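Local coordinates for DYNE7 (Micromonospora chersina, PDB 2XEM), which probably acts as a hot-dog fold thioesterase that releases a polyene intermediate during biosynthesis of the enediyne antitumour agent dynemicin, at residues D[95-100]-D[140-145]; D[38-43]-D[83-88]; D[44-47]-D[52-55]; D[61-66]-D[127-132]. One frame throughout, in Å; residues are numbered along the deposited sequence.

Interaction 1: residues D[95-100]-D[140-145]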
loop_
_atom_site.group_PDB
_atom_site.type_symbol
_atom_site.label_atom_id
_atom_site.label_comp_id
_atom_site.label_asym_id
_atom_site.label_seq_id
_atom_site.Cartn_x
_atom_site.Cartn_y
_atom_site.Cartn_z
ATOM N N ILE D 95 17.641 16.180 9.233
ATOM C CA ILE D 95 18.501 15.304 8.440
ATOM C C ILE D 95 17.963 15.314 7.016
ATOM O O ILE D 95 16.824 14.920 6.796
ATOM C CB ILE D 95 18.501 13.841 9.020
ATOM C CG1 ILE D 95 18.953 13.788 10.506
ATOM C CG2 ILE D 95 19.326 12.905 8.136
ATOM C CD1 ILE D 95 18.486 12.536 11.256
ATOM N N ALA D 96 18.791 15.710 6.051
ATOM C CA ALA D 96 18.475 15.597 4.627
ATOM C C ALA D 96 19.276 14.444 4.053
ATOM O O ALA D 96 20.493 14.389 4.218
ATOM C CB ALA D 96 18.802 16.903 3.903
ATOM N N MET D 97 18.572 13.487 3.441
ATOM C CA MET D 97 19.109 12.289 2.786
ATOM C C MET D 97 18.788 12.343 1.315
ATOM O O MET D 97 17.763 12.914 0.951
ATOM C CB MET D 97 18.440 11.024 3.355
ATOM C CG MET D 97 18.876 10.685 4.762
ATOM S SD MET D 97 17.644 9.634 5.566
ATOM C CE MET D 97 16.345 10.913 5.933
ATOM N N SER D 98 19.658 11.761 0.475
ATOM C CA SER D 98 19.415 11.572 -0.958
ATOM C C SER D 98 19.496 10.098 -1.339
ATOM O O SER D 98 20.102 9.301 -0.622
ATOM C CB SER D 98 20.369 12.414 -1.810
ATOM O OG SER D 98 21.719 12.113 -1.490
ATOM N N PHE D 99 18.830 9.735 -2.449
ATOM C CA PHE D 99 18.620 8.337 -2.854
ATOM C C PHE D 99 18.829 8.199 -4.341
ATOM O O PHE D 99 18.335 9.032 -5.098
ATOM C CB PHE D 99 17.210 7.837 -2.489
ATOM C CG PHE D 99 16.805 8.011 -1.042
ATOM C CD1 PHE D 99 16.972 6.975 -0.128
ATOM C CD2 PHE D 99 16.232 9.203 -0.598
ATOM C CE1 PHE D 99 16.598 7.137 1.211
ATOM C CE2 PHE D 99 15.871 9.364 0.743
ATOM C CZ PHE D 99 16.055 8.324 1.637
ATOM N N ASP D 100 19.620 7.187 -4.743
ATOM C CA ASP D 100 19.653 6.674 -6.096
ATOM C C ASP D 100 18.902 5.351 -6.090
ATOM O O ASP D 100 19.094 4.549 -5.179
ATOM C CB ASP D 100 21.095 6.424 -6.565
ATOM C CG ASP D 100 21.885 7.654 -7.007
ATOM O OD1 ASP D 100 21.307 8.769 -7.032
ATOM O OD2 ASP D 100 23.060 7.493 -7.368
ATOM N N ARG D 140 26.577 9.894 14.071
ATOM C CA ARG D 140 27.721 9.018 13.872
ATOM C C ARG D 140 27.513 8.079 12.648
ATOM O O ARG D 140 28.360 8.001 11.766
ATOM C CB ARG D 140 27.906 8.207 15.174
ATOM C CG ARG D 140 29.279 7.730 15.470
ATOM C CD ARG D 140 29.465 7.429 16.950
ATOM N NE ARG D 140 28.675 6.281 17.428
ATOM C CZ ARG D 140 27.857 6.308 18.483
ATOM N NH1 ARG D 140 27.707 7.423 19.191
ATOM N NH2 ARG D 140 27.185 5.228 18.834
ATOM N N ALA D 141 26.373 7.409 12.592
ATOM C CA ALA D 141 26.045 6.435 11.541
ATOM C C ALA D 141 25.873 7.119 10.149
ATOM O O ALA D 141 26.468 6.670 9.153
ATOM C CB ALA D 141 24.794 5.659 11.930
ATOM N N LEU D 142 25.091 8.221 10.091
ATOM C CA LEU D 142 24.871 8.964 8.828
ATOM C C LEU D 142 26.135 9.624 8.280
ATOM O O LEU D 142 26.299 9.676 7.067
ATOM C CB LEU D 142 23.802 10.033 8.984
ATOM C CG LEU D 142 22.360 9.599 9.165
ATOM C CD1 LEU D 142 21.582 10.743 9.730
ATOM C CD2 LEU D 142 21.737 9.094 7.840
ATOM N N SER D 143 27.039 10.114 9.161
ATOM C CA SER D 143 28.251 10.806 8.723
ATOM C C SER D 143 29.195 9.919 7.918
ATOM O O SER D 143 29.986 10.429 7.141
ATOM C CB SER D 143 28.950 11.474 9.900
ATOM O OG SER D 143 28.070 12.457 10.420
ATOM N N ARG D 144 29.058 8.604 8.024
ATOM C CA ARG D 144 29.851 7.654 7.220
ATOM C C ARG D 144 29.435 7.643 5.747
ATOM O O ARG D 144 30.184 7.156 4.905
ATOM C CB ARG D 144 29.787 6.241 7.813
ATOM C CG ARG D 144 30.350 6.173 9.239
ATOM C CD ARG D 144 30.731 4.764 9.682
ATOM N NE ARG D 144 29.590 3.841 9.671
ATOM C CZ ARG D 144 28.807 3.594 10.715
ATOM N NH1 ARG D 144 29.027 4.198 11.877
ATOM N NH2 ARG D 144 27.801 2.737 10.609
ATOM N N TYR D 145 28.237 8.190 5.438
ATOM C CA TYR D 145 27.688 8.244 4.080
ATOM C C TYR D 145 27.461 9.683 3.604
ATOM O O TYR D 145 26.552 9.921 2.799
ATOM C CB TYR D 145 26.378 7.421 3.994
ATOM C CG TYR D 145 26.560 5.991 4.456
ATOM C CD1 TYR D 145 27.076 5.018 3.601
ATOM C CD2 TYR D 145 26.313 5.630 5.772
ATOM C CE1 TYR D 145 27.261 3.704 4.026
ATOM C CE2 TYR D 145 26.507 4.320 6.212
ATOM C CZ TYR D 145 26.966 3.359 5.334
ATOM O OH TYR D 145 27.136 2.074 5.792
#
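Two side-chain torsions bring Ile-95 and Leu-142 together. In Leu-142, CG stands opposite the carbonyl carbon (chi1 -70°), which carries the branched end off the helix toward the strand; in Ile-95, chi1 of -57° leaves CG2 trans to the backbone N, where it can meet that end. The two side chains approach at a slant, and one methyl, Leu-142 CD1, does most of the touching. It lies 3.5 Å from Ile-95 CG2 and 3.9 Å from Ile-95 CD1, and it is also within 4.1 Å of Ile-95 CG1, so it rests against both branches of the isoleucine rather than against a single tip. The second leucine methyl, CD2, points along the strand to Met-97, whose CG is 4.5 Å away, a loose contact at the limit of touching. Attraction here is purely dispersive, and all three residues are buried. On the helix side the backbone turns just behind the leucine, where Tyr-145 N donates to Leu-142 O at 2.9 Å. Strand 94-105 runs between strands 80-91 and 110-124, and Ile-95 packs on Leu-90 of the former and on Val-119 and Cys-121 of the latter. Leu-142 also meets Phe-44, so helix 136-143 packs both on this strand and on the C-terminal part of helix 32-48.

Interaction 2: residues D[38-43]-D[83-88]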
loop_
_atom_site.group_PDB
_atom_site.type_symbol
_atom_site.label_atom_id
_atom_site.label_comp_id
_atom_site.label_asym_id
_atom_site.label_seq_id
_atom_site.Cartn_x
_atom_site.Cartn_y
_atom_site.Cartn_z
ATOM N N GLY D 38 11.433 5.234 3.014
ATOM C CA GLY D 38 11.069 4.838 4.365
ATOM C C GLY D 38 11.713 3.505 4.724
ATOM O O GLY D 38 12.359 3.402 5.762
ATOM N N HIS D 39 11.537 2.481 3.873
ATOM C CA HIS D 39 12.110 1.150 4.106
ATOM C C HIS D 39 13.632 1.242 4.238
ATOM O O HIS D 39 14.234 0.601 5.107
ATOM C CB HIS D 39 11.798 0.196 2.948
ATOM C CG HIS D 39 10.358 0.045 2.580
ATOM N ND1 HIS D 39 9.334 0.454 3.414
ATOM C CD2 HIS D 39 9.820 -0.467 1.459
ATOM C CE1 HIS D 39 8.217 0.134 2.794
ATOM N NE2 HIS D 39 8.456 -0.407 1.615
ATOM N N CYS D 40 14.256 1.994 3.329
ATOM C CA CYS D 40 15.688 2.232 3.352
ATOM C C CYS D 40 16.156 2.890 4.667
ATOM O O CYS D 40 17.083 2.379 5.288
ATOM C CB CYS D 40 16.117 3.045 2.132
ATOM S SG CYS D 40 17.904 3.359 2.062
ATOM N N ARG D 41 15.519 3.984 5.105
ATOM C CA ARG D 41 15.952 4.676 6.326
ATOM C C ARG D 41 15.756 3.823 7.576
ATOM O O ARG D 41 16.558 3.919 8.490
ATOM C CB ARG D 41 15.365 6.098 6.488
ATOM C CG ARG D 41 13.870 6.159 6.812
ATOM C CD ARG D 41 13.336 7.565 7.074
ATOM N NE ARG D 41 11.984 7.475 7.630
ATOM C CZ ARG D 41 10.978 8.289 7.350
ATOM N NH1 ARG D 41 11.151 9.308 6.521
ATOM N NH2 ARG D 41 9.796 8.112 7.921
ATOM N N GLU D 42 14.701 2.985 7.609
ATOM C CA GLU D 42 14.471 2.051 8.715
ATOM C C GLU D 42 15.511 0.929 8.746
ATOM O O GLU D 42 15.970 0.591 9.819
ATOM C CB GLU D 42 13.080 1.444 8.625
ATOM C CG GLU D 42 11.952 2.393 8.956
ATOM C CD GLU D 42 10.630 1.805 8.502
ATOM O OE1 GLU D 42 9.812 2.573 7.961
ATOM O OE2 GLU D 42 10.429 0.576 8.644
ATOM N N HIS D 43 15.847 0.340 7.578
ATOM C CA HIS D 43 16.863 -0.714 7.433
ATOM C C HIS D 43 18.223 -0.125 7.887
ATOM O O HIS D 43 18.969 -0.788 8.607
ATOM C CB HIS D 43 16.889 -1.235 5.977
ATOM C CG HIS D 43 17.674 -2.498 5.707
ATOM N ND1 HIS D 43 18.298 -3.242 6.735
ATOM C CD2 HIS D 43 17.948 -3.101 4.517
ATOM C CE1 HIS D 43 18.871 -4.282 6.133
ATOM N NE2 HIS D 43 18.694 -4.237 4.800
ATOM N N VAL D 83 18.277 0.648 -3.357
ATOM C CA VAL D 83 17.932 1.988 -2.892
ATOM C C VAL D 83 19.176 2.481 -2.136
ATOM O O VAL D 83 19.443 2.046 -1.022
ATOM C CB VAL D 83 16.636 2.010 -2.036
ATOM C CG1 VAL D 83 16.268 3.454 -1.651
ATOM C CG2 VAL D 83 15.471 1.341 -2.787
ATOM N N ARG D 84 19.975 3.322 -2.805
ATOM C CA ARG D 84 21.262 3.761 -2.296
ATOM C C ARG D 84 21.113 5.105 -1.624
ATOM O O ARG D 84 20.791 6.088 -2.280
ATOM C CB ARG D 84 22.290 3.810 -3.436
ATOM C CG ARG D 84 22.439 2.471 -4.140
ATOM C CD ARG D 84 23.394 2.617 -5.280
ATOM N NE ARG D 84 23.621 1.347 -5.967
ATOM C CZ ARG D 84 24.307 1.230 -7.097
ATOM N NH1 ARG D 84 24.834 2.305 -7.678
ATOM N NH2 ARG D 84 24.467 0.044 -7.659
ATOM N N MET D 85 21.334 5.147 -0.310
ATOM C CA MET D 85 21.122 6.339 0.498
ATOM C C MET D 85 22.425 7.058 0.856
ATOM O O MET D 85 23.415 6.431 1.238
ATOM C CB MET D 85 20.346 5.989 1.765
ATOM C CG MET D 85 19.858 7.197 2.536
ATOM S SD MET D 85 18.892 6.701 3.980
ATOM C CE MET D 85 20.254 6.016 5.034
ATOM N N MET D 86 22.398 8.387 0.783
ATOM C CA MET D 86 23.499 9.232 1.257
ATOM C C MET D 86 22.992 10.360 2.129
ATOM O O MET D 86 21.877 10.837 1.925
ATOM C CB MET D 86 24.267 9.809 0.066
ATOM C CG MET D 86 24.983 8.731 -0.714
ATOM S SD MET D 86 26.322 9.269 -1.713
ATOM C CE MET D 86 27.606 9.491 -0.444
ATOM N N LEU D 87 23.812 10.786 3.095
ATOM C CA LEU D 87 23.544 11.991 3.867
ATOM C C LEU D 87 23.893 13.233 3.045
ATOM O O LEU D 87 25.035 13.393 2.616
ATOM C CB LEU D 87 24.304 11.986 5.209
ATOM C CG LEU D 87 24.208 13.243 6.077
ATOM C CD1 LEU D 87 22.848 13.349 6.689
ATOM C CD2 LEU D 87 25.294 13.255 7.160
ATOM N N ASP D 88 22.900 14.112 2.817
ATOM C CA ASP D 88 23.145 15.425 2.189
ATOM C C ASP D 88 23.597 16.457 3.180
ATOM O O ASP D 88 24.560 17.175 2.920
ATOM C CB ASP D 88 21.901 15.934 1.465
ATOM C CG ASP D 88 21.563 15.152 0.233
ATOM O OD1 ASP D 88 22.420 14.357 -0.226
ATOM O OD2 ASP D 88 20.460 15.354 -0.307
#
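Cys-40 is the centre of this contact and lies against Val-83 and Met-85, two residues whose side chains rise from the same face of the strand. With SG trans to the backbone N (chi1 -179°), the thiol reaches over the strand: Cys-40 SG sits 3.6 Å from Met-85 CB and 3.7 Å from the carbonyl oxygen of Val-83, both packing distances. Closer to the helix backbone, Cys-40 CB touches Val-83 CG1 at 3.8 Å, while further out Cys-40 SG and Met-85 SD come within 4.0 Å. Met-85 SD also lies 4.4 Å from Arg-41 CB; the bend at chi3 (71°) then turns the terminal methyl, CE. The arginine chain leads away from the strand; its NH1 is hydrogen-bonded to Gln-117 OE1 and Thr-64 OG1, so this nitrogen of a buried guanidinium has two neutral oxygen partners on the sheet. Further out, Trp-36 packs on Val-83, and Met-97 and Phe-99 of the adjoining strand pack on Met-85. On the helix flank, Glu-42 OE2 accepts a hydrogen bond from Phe-19 N of the second subunit. The segment axes pass 9.1 Å apart at 63°, near the centre of the chain. A long helix lying across the concave face of a curved antiparallel sheet is the hallmark of the hot-dog fold, with the sheet as the bun and helix 32-48 as the sausage.

Interaction 3: residues D[44-47]-D[52-55]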
loop_
_atom_site.group_PDB
_atom_site.type_symbol
_atom_site.label_atom_id
_atom_site.label_comp_id
_atom_site.label_asym_id
_atom_site.label_seq_id
_atom_site.Cartn_x
_atom_site.Cartn_y
_atom_site.Cartn_z
ATOM N N PHE D 44 18.505 1.132 7.519
ATOM C CA PHE D 44 19.694 1.866 7.937
ATOM C C PHE D 44 19.821 1.929 9.457
ATOM O O PHE D 44 20.873 1.589 9.985
ATOM C CB PHE D 44 19.737 3.283 7.330
ATOM C CG PHE D 44 20.975 4.043 7.759
ATOM C CD1 PHE D 44 22.205 3.792 7.160
ATOM C CD2 PHE D 44 20.921 4.969 8.798
ATOM C CE1 PHE D 44 23.355 4.461 7.581
ATOM C CE2 PHE D 44 22.087 5.610 9.248
ATOM C CZ PHE D 44 23.286 5.360 8.625
ATOM N N LEU D 45 18.756 2.354 10.143
ATOM C CA LEU D 45 18.668 2.336 11.602
ATOM C C LEU D 45 18.913 0.957 12.198
ATOM O O LEU D 45 19.675 0.862 13.143
ATOM C CB LEU D 45 17.312 2.884 12.084
ATOM C CG LEU D 45 16.951 4.317 11.709
ATOM C CD1 LEU D 45 15.538 4.634 12.120
ATOM C CD2 LEU D 45 17.887 5.323 12.315
ATOM N N ALA D 46 18.281 -0.117 11.650
ATOM C CA ALA D 46 18.494 -1.483 12.171
ATOM C C ALA D 46 19.967 -1.942 12.016
ATOM O O ALA D 46 20.508 -2.608 12.909
ATOM C CB ALA D 46 17.534 -2.474 11.505
ATOM N N ASP D 47 20.618 -1.552 10.914
ATOM C CA ASP D 47 21.998 -1.929 10.626
ATOM C C ASP D 47 23.021 -1.100 11.393
ATOM O O ASP D 47 24.028 -1.639 11.832
ATOM C CB ASP D 47 22.286 -1.801 9.116
ATOM C CG ASP D 47 21.664 -2.874 8.252
ATOM O OD1 ASP D 47 21.302 -3.944 8.795
ATOM O OD2 ASP D 47 21.535 -2.647 7.030
ATOM N N VAL D 52 18.788 3.863 18.309
ATOM C CA VAL D 52 17.776 4.793 17.790
ATOM C C VAL D 52 16.504 4.019 17.398
ATOM O O VAL D 52 15.401 4.447 17.733
ATOM C CB VAL D 52 18.309 5.674 16.622
ATOM C CG1 VAL D 52 17.238 6.625 16.118
ATOM C CG2 VAL D 52 19.574 6.438 17.012
ATOM N N MET D 53 16.671 2.887 16.695
ATOM C CA MET D 53 15.598 1.947 16.324
ATOM C C MET D 53 14.727 1.593 17.544
ATOM O O MET D 53 13.502 1.654 17.450
ATOM C CB MET D 53 16.185 0.693 15.642
ATOM C CG MET D 53 15.257 -0.498 15.619
ATOM S SD MET D 53 15.921 -1.979 14.825
ATOM C CE MET D 53 17.064 -2.576 16.109
ATOM N N ALA D 54 15.359 1.277 18.689
ATOM C CA ALA D 54 14.671 0.963 19.951
ATOM C C ALA D 54 13.909 2.176 20.516
ATOM O O ALA D 54 12.782 2.014 20.992
ATOM C CB ALA D 54 15.670 0.439 20.972
ATOM N N ALA D 55 14.515 3.387 20.440
ATOM C CA ALA D 55 13.911 4.634 20.921
ATOM C C ALA D 55 12.636 4.986 20.143
ATOM O O ALA D 55 11.755 5.625 20.705
ATOM C CB ALA D 55 14.917 5.775 20.873
#
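Leu-45 and Val-52 supply the aliphatic part of this contact, and Met-53 with Ala-46 the thioether part. In the first group, Leu-45 CD2 meets Val-52 CG1 at 4.1 Å, the two branched chains meeting at an angle through single methyls. Beside them the backbones come near, with Leu-45 and Met-53 CA atoms 5.6 Å apart; Leu-45 CB and Met-53 CB are separated by 4.3 Å, and Met-53 CB is also 4.3 Å from Leu-45 O. In the second group the methionine stretches its chain across to the preceding helix. A first torsion of 162° and an extended second one send the chain out to the level of Ala-46, and the bend at chi3 (76°) then turns CE aside. The sulfur rests on the small residue, with Met-53 SD 3.7 Å from Ala-46 CB and equally far from Ala-46 CA. Polar bonding belongs to the surroundings: Val-52 N makes a weak hydrogen bond to Glu-137 OE2. Toward the inside the neighbours include several leucines: Leu-45 and Val-52 both pack on Leu-138, and Leu-62 and Leu-60 of strand 60-71 back Leu-45 and Val-52 respectively. Toward the outside, Met-53 reaches Phe-78 of the second subunit. Two consecutive helices folded against each other across a short connection form the motif: helix 50-55 packs beside the C-terminal end of the central hot-dog helix before the chain enters strand 60-71.

Interaction 4: residues D[61-66]-D[127-132]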
loop_
_atom_site.group_PDB
_atom_site.type_symbol
_atom_site.label_atom_id
_atom_site.label_comp_id
_atom_site.label_asym_id
_atom_site.label_seq_id
_atom_site.Cartn_x
_atom_site.Cartn_y
_atom_site.Cartn_z
ATOM N N ALA D 61 10.303 9.877 17.437
ATOM C CA ALA D 61 9.711 9.778 16.117
ATOM C C ALA D 61 10.558 10.513 15.084
ATOM O O ALA D 61 11.117 11.589 15.354
ATOM C CB ALA D 61 8.294 10.349 16.134
ATOM N N LEU D 62 10.662 9.903 13.900
ATOM C CA LEU D 62 11.224 10.559 12.723
ATOM C C LEU D 62 10.082 11.123 11.917
ATOM O O LEU D 62 9.261 10.367 11.376
ATOM C CB LEU D 62 12.092 9.608 11.881
ATOM C CG LEU D 62 13.331 8.986 12.553
ATOM C CD1 LEU D 62 14.065 8.102 11.570
ATOM C CD2 LEU D 62 14.292 10.024 13.113
ATOM N N VAL D 63 9.995 12.449 11.876
ATOM C CA VAL D 63 8.896 13.131 11.192
ATOM C C VAL D 63 9.404 13.665 9.839
ATOM O O VAL D 63 10.380 14.425 9.800
ATOM C CB VAL D 63 8.331 14.234 12.120
ATOM C CG1 VAL D 63 7.293 15.118 11.409
ATOM C CG2 VAL D 63 7.764 13.619 13.415
ATOM N N THR D 64 8.782 13.229 8.731
ATOM C CA THR D 64 9.152 13.715 7.408
ATOM C C THR D 64 8.700 15.181 7.232
ATOM O O THR D 64 7.549 15.511 7.471
ATOM C CB THR D 64 8.613 12.781 6.298
ATOM O OG1 THR D 64 8.952 11.436 6.606
ATOM C CG2 THR D 64 9.184 13.106 4.929
ATOM N N VAL D 65 9.633 16.037 6.827
ATOM C CA VAL D 65 9.436 17.483 6.574
ATOM C C VAL D 65 9.104 17.671 5.089
ATOM O O VAL D 65 8.211 18.443 4.724
ATOM C CB VAL D 65 10.689 18.308 7.019
ATOM C CG1 VAL D 65 10.578 19.779 6.620
ATOM C CG2 VAL D 65 10.934 18.162 8.515
ATOM N N ASP D 66 9.850 16.988 4.231
ATOM C CA ASP D 66 9.605 17.001 2.786
ATOM C C ASP D 66 10.206 15.763 2.135
ATOM O O ASP D 66 11.016 15.076 2.753
ATOM C CB ASP D 66 10.155 18.283 2.122
ATOM C CG ASP D 66 11.623 18.598 2.402
ATOM O OD1 ASP D 66 11.902 19.702 2.857
ATOM O OD2 ASP D 66 12.485 17.725 2.162
ATOM N N HIS D 127 -0.133 16.025 23.133
ATOM C CA HIS D 127 -0.793 15.507 21.934
ATOM C C HIS D 127 -0.075 15.976 20.651
ATOM O O HIS D 127 -0.558 15.747 19.533
ATOM C CB HIS D 127 -2.291 15.847 21.930
ATOM C CG HIS D 127 -3.134 14.738 21.383
ATOM N ND1 HIS D 127 -3.519 13.664 22.177
ATOM C CD2 HIS D 127 -3.617 14.554 20.130
ATOM C CE1 HIS D 127 -4.230 12.872 21.388
ATOM N NE2 HIS D 127 -4.318 13.364 20.145
ATOM N N GLY D 128 1.084 16.609 20.844
ATOM C CA GLY D 128 1.975 17.042 19.775
ATOM C C GLY D 128 3.385 16.501 19.902
ATOM O O GLY D 128 3.703 15.732 20.813
ATOM N N LEU D 129 4.235 16.891 18.965
ATOM C CA LEU D 129 5.643 16.507 18.966
ATOM C C LEU D 129 6.502 17.753 19.082
ATOM O O LEU D 129 6.099 18.832 18.637
ATOM C CB LEU D 129 6.013 15.715 17.695
ATOM C CG LEU D 129 5.194 14.464 17.400
ATOM C CD1 LEU D 129 4.840 14.382 15.927
ATOM C CD2 LEU D 129 5.902 13.213 17.877
ATOM N N GLU D 130 7.679 17.608 19.698
ATOM C CA GLU D 130 8.642 18.701 19.847
ATOM C C GLU D 130 10.039 18.313 19.300
ATOM O O GLU D 130 10.401 17.130 19.403
ATOM C CB GLU D 130 8.669 19.228 21.297
ATOM C CG GLU D 130 9.368 18.356 22.320
ATOM C CD GLU D 130 9.502 18.964 23.706
ATOM O OE1 GLU D 130 9.843 20.165 23.812
ATOM O OE2 GLU D 130 9.307 18.219 24.694
ATOM N N PRO D 131 10.826 19.280 18.732
ATOM C CA PRO D 131 12.156 18.937 18.198
ATOM C C PRO D 131 13.094 18.419 19.272
ATOM O O PRO D 131 13.077 18.900 20.403
ATOM C CB PRO D 131 12.675 20.261 17.618
ATOM C CG PRO D 131 11.495 21.104 17.454
ATOM C CD PRO D 131 10.551 20.717 18.547
ATOM N N VAL D 132 13.875 17.400 18.914
ATOM C CA VAL D 132 14.941 16.845 19.746
ATOM C C VAL D 132 16.202 16.837 18.875
ATOM O O VAL D 132 16.102 16.653 17.660
ATOM C CB VAL D 132 14.557 15.417 20.249
ATOM C CG1 VAL D 132 15.722 14.695 20.898
ATOM C CG2 VAL D 132 13.373 15.467 21.208
#
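Leu-129 has the largest share of this small contact, and it divides its two methyls between Val-63 and Ala-61. Leu-129 CD1 lies 3.9 Å from Val-63 CG2, and CD2 lies 4.1 Å from Ala-61 CB, so the forked end of the leucine straddles two strand positions that face the same way. Its chi1 of -56° swings CG away from its own carbonyl carbon and out toward the other strand; chi2, at 137°, is displaced from the usual staggered values, and with it the fork presents one methyl to each partner. Val-63 answers with the branch that lies opposite its carbonyl carbon, CG2, and the two side chains meet askew. Ala-61 offers its lone methyl, the smaller and more deeply buried of the two partners. The interaction is one of weak apolar touches, and the nearest backbones, at Ala-61 and Leu-129, keep their CA atoms 8.4 Å apart, too far for the strands to pair directly. Strand 110-124 fills the space between them. Ala-61 and Val-63 bond through their backbones to Met-122 and Ala-120, while Glu-130 bonds to Arg-123, and the side chain of Met-122 also packs against Val-63. Further along strand 60-71 a classic beta bulge places Val-65 and Asp-66 both opposite Thr-118, and Asp-66 pairs with an antiparallel strand of the third subunit, whose Val-25 and Glu-74 pack on Ala-61 and Leu-129. The contact thus spans strand 110-124 near one end of a sheet that continues into a neighbouring chain.

Interactions 1 and 2 are buried and interactions 3 and 4 partly so; all but interaction 1 also meet other subunits. Interactions 2 and 3 share helix 32-48: Met-85 CE packs on Phe-44 CG at 3.4 Å, and the same phenylalanine meets Ala-141 and Tyr-145 of interaction 1. Neighbouring strands join interactions 1 and 2, with Ser-98 OG and Asp-88 OD1 2.7 Å apart in a probable hydrogen bond. Arg-41 and Thr-64 bridge interactions 2 and 4. Aliphatic methyls carry interactions 1 and 4, while sulfur is prominent in 2 and 3, at the helix–sheet centre and where the two helices meet nearer the surface respectively.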